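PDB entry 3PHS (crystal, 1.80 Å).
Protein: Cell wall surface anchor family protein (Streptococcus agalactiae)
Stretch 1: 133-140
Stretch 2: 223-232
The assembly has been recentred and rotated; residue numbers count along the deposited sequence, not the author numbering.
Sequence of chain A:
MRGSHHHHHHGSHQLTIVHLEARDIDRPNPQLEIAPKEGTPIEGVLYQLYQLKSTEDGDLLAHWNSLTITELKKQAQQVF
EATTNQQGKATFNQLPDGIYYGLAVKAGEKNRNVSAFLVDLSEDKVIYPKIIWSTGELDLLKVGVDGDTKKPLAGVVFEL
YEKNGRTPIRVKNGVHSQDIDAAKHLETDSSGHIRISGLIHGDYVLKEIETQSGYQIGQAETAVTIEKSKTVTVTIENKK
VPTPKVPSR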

# COMPACT_ATOMS: atom_id res chain seq x y z
N TRP A 133 -7.74 -6.37 -0.77
CA TRP A 133 -8.33 -5.74 0.42
C TRP A 133 -8.19 -6.57 1.69
O TRP A 133 -8.30 -6.02 2.76
N SER A 134 -7.98 -7.89 1.56
CA SER A 134 -7.94 -8.80 2.73
C SER A 134 -6.76 -8.46 3.64
O SER A 134 -5.63 -8.26 3.17
N THR A 135 -7.00 -8.44 4.95
CA THR A 135 -5.95 -7.97 5.88
C THR A 135 -5.29 -9.10 6.68
O THR A 135 -5.83 -10.18 6.81
N GLY A 136 -4.10 -8.82 7.20
CA GLY A 136 -3.51 -9.67 8.23
C GLY A 136 -2.80 -8.75 9.21
O GLY A 136 -2.93 -7.54 9.13
N GLU A 137 -2.00 -9.34 10.08
CA GLU A 137 -1.50 -8.61 11.24
C GLU A 137 0.02 -8.74 11.36
O GLU A 137 0.63 -9.71 10.91
N LEU A 138 0.61 -7.72 11.98
CA LEU A 138 2.03 -7.72 12.30
C LEU A 138 2.14 -7.87 13.80
O LEU A 138 1.42 -7.19 14.54
N ASP A 139 3.05 -8.73 14.27
CA ASP A 139 3.42 -8.73 15.68
C ASP A 139 4.94 -8.60 15.82
O ASP A 139 5.68 -9.56 15.58
N LEU A 140 5.37 -7.40 16.18
CA LEU A 140 6.77 -7.10 16.37
C LEU A 140 7.15 -7.27 17.83
O LEU A 140 6.49 -6.72 18.72
N ALA A 223 12.22 -5.13 6.50
CA ALA A 223 11.15 -5.54 5.59
C ALA A 223 10.20 -6.50 6.28
O ALA A 223 10.63 -7.41 7.01
N VAL A 224 8.91 -6.30 6.08
CA VAL A 224 7.93 -7.26 6.58
C VAL A 224 6.87 -7.52 5.50
O VAL A 224 6.43 -6.59 4.82
N THR A 225 6.49 -8.78 5.37
CA THR A 225 5.39 -9.13 4.47
C THR A 225 4.16 -9.58 5.27
O THR A 225 4.21 -10.59 6.01
N ILE A 226 3.07 -8.81 5.14
CA ILE A 226 1.79 -9.17 5.75
C ILE A 226 1.13 -10.22 4.86
O ILE A 226 1.03 -10.04 3.64
N GLU A 227 0.69 -11.32 5.48
CA GLU A 227 -0.10 -12.33 4.80
C GLU A 227 -1.53 -12.28 5.30
O GLU A 227 -1.77 -12.10 6.49
N LYS A 228 -2.48 -12.42 4.39
CA LYS A 228 -3.88 -12.30 4.78
C LYS A 228 -4.28 -13.40 5.76
O LYS A 228 -3.87 -14.54 5.61
N SER A 229 -5.07 -13.02 6.76
CA SER A 229 -5.63 -13.96 7.76
C SER A 229 -4.58 -14.63 8.63
O SER A 229 -4.85 -15.65 9.30
N LYS A 230 -3.37 -14.06 8.62
CA LYS A 230 -2.25 -14.58 9.39
C LYS A 230 -1.56 -13.45 10.14
O LYS A 230 -1.74 -12.28 9.81
N THR A 231 -0.80 -13.81 11.17
CA THR A 231 0.05 -12.85 11.87
C THR A 231 1.47 -13.16 11.48
O THR A 231 1.89 -14.32 11.52
N VAL A 232 2.22 -12.13 11.09
CA VAL A 232 3.65 -12.29 10.85
C VAL A 232 4.39 -11.85 12.12
O VAL A 232 4.19 -10.74 12.58

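Strand 135-140 pairs in parallel with strand 231-232 through a backbone hydrogen-bond ladder, while the earlier strand 223-226, at 144° to it, adds apolar side chains on one face; a polar pair lies on the other. The ladder sets the register: Glu 137 N donates to Lys 230 O at 3.0 Å, Val 232 N to Glu 137 O at 2.9 Å, and Asp 139 N to Val 232 O at 2.9 Å, all with N-H...O angles of at least 164°.

On the face of Leu 138 and Val 232, Leu 138 (chi1 t, chi2 p) is the common partner of three apolar residues. Its CD1 lies 4.0 Å from CG1 of Val 232 (chi1 p) and 4.4 Å from CG2 of Val 224 (chi1 m), while its CB is 3.8 Å from CD1 of Ile 226. Ile 226, m at both chi1 and chi2, points toward stretch 1, and its CG2 comes within 3.6 Å of Gly 136 C. Gly 136 leaves room here: an ideal CB would fall 2.0 Å from Glu 227 O.

On the other face, Glu 137 has chi1 and chi2 both t and chi3 at -53°, and its OE2 accepts a 2.7 Å hydrogen bond from OG1 of Thr 231 (chi1 m). Thr 231 CG2 lies 3.7 Å from both Glu 137 CG and Asp 139 CB.

At the start of the ladder, where the type II turn from Glu 227 to Lys 230 lies, Ser 229 N donates a hydrogen bond to Thr 135 O at 2.9 Å (173°). Water 1 donates to Thr 135 O at 3.1 Å and hydrogen-bonds Ser 229 OG at 2.8 Å. Ser 134 CB packs 3.8 Å from CD of Lys 228, whose chain end leads away. Lys 230 NZ forms a 2.9 Å salt bridge with Glu 227 OE1.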

# COMPACT_ATOMS: atom_id res chain seq x y z
CB TRP A 133 -9.82 -5.44 0.17
CG TRP A 133 -10.61 -6.66 -0.16
CD1 TRP A 133 -10.84 -7.17 -1.41
CD2 TRP A 133 -11.25 -7.54 0.76
NE1 TRP A 133 -11.60 -8.32 -1.31
CE2 TRP A 133 -11.87 -8.56 0.01
CE3 TRP A 133 -11.37 -7.57 2.16
CZ2 TRP A 133 -12.60 -9.61 0.61
CZ3 TRP A 133 -12.10 -8.62 2.76
CH2 TRP A 133 -12.69 -9.61 1.98
CB SER A 134 -7.85 -10.25 2.26
OG SER A 134 -9.11 -10.69 1.75
CB THR A 135 -6.47 -6.90 6.87
OG1 THR A 135 -7.50 -7.45 7.72
CG2 THR A 135 -7.00 -5.67 6.10
CB GLU A 137 -2.23 -9.13 12.49
CG GLU A 137 -1.51 -9.05 13.83
CD GLU A 137 -2.23 -9.85 14.92
OE1 GLU A 137 -3.45 -9.63 15.12
OE2 GLU A 137 -1.58 -10.71 15.56
CB LEU A 138 2.64 -6.38 11.89
CG LEU A 138 4.02 -6.01 12.43
CD1 LEU A 138 5.05 -7.02 11.90
CD2 LEU A 138 4.36 -4.58 11.99
CB ASP A 139 2.92 -9.98 16.41
CG ASP A 139 3.02 -9.85 17.92
OD1 ASP A 139 3.76 -8.96 18.41
OD2 ASP A 139 2.37 -10.64 18.62
CB LEU A 140 7.08 -5.67 15.92
CG LEU A 140 8.45 -5.04 16.25
CD1 LEU A 140 9.60 -5.86 15.67
CD2 LEU A 140 8.50 -3.59 15.76
CB ALA A 223 11.74 -6.19 4.34
CB VAL A 224 7.24 -6.87 7.94
CG1 VAL A 224 8.21 -6.19 8.92
CG2 VAL A 224 6.04 -5.98 7.73
CB THR A 225 5.82 -10.21 3.44
OG1 THR A 225 6.81 -9.68 2.56
CG2 THR A 225 4.61 -10.67 2.61
CB ILE A 226 0.85 -7.93 5.90
CG1 ILE A 226 1.46 -6.84 6.82
CG2 ILE A 226 -0.60 -8.35 6.34
CD1 ILE A 226 1.64 -7.24 8.28
CB GLU A 227 0.47 -13.72 5.05
CG GLU A 227 1.77 -13.99 4.30
CD GLU A 227 2.40 -15.29 4.76
OE1 GLU A 227 1.78 -16.36 4.58
OE2 GLU A 227 3.52 -15.23 5.30
CB LYS A 228 -4.80 -12.33 3.55
CG LYS A 228 -4.90 -13.66 2.81
CD LYS A 228 -5.88 -13.45 1.64
CE LYS A 228 -5.82 -14.52 0.58
NZ LYS A 228 -6.37 -13.91 -0.69
CB SER A 229 -6.51 -15.03 7.08
OG SER A 229 -7.46 -14.41 6.21
CB LYS A 230 -1.24 -15.27 8.49
CG LYS A 230 -1.74 -16.55 7.81
CD LYS A 230 -0.64 -17.15 6.94
CE LYS A 230 0.71 -17.26 7.67
NZ LYS A 230 1.71 -18.07 6.87
CB THR A 231 -0.07 -12.97 13.42
OG1 THR A 231 -1.43 -12.79 13.82
CG2 THR A 231 0.77 -11.90 14.10
CB VAL A 232 4.15 -11.55 9.57
CG1 VAL A 232 3.85 -10.06 9.63
CG2 VAL A 232 5.66 -11.79 9.34
O HOH W 1 -7.99 -11.82 5.38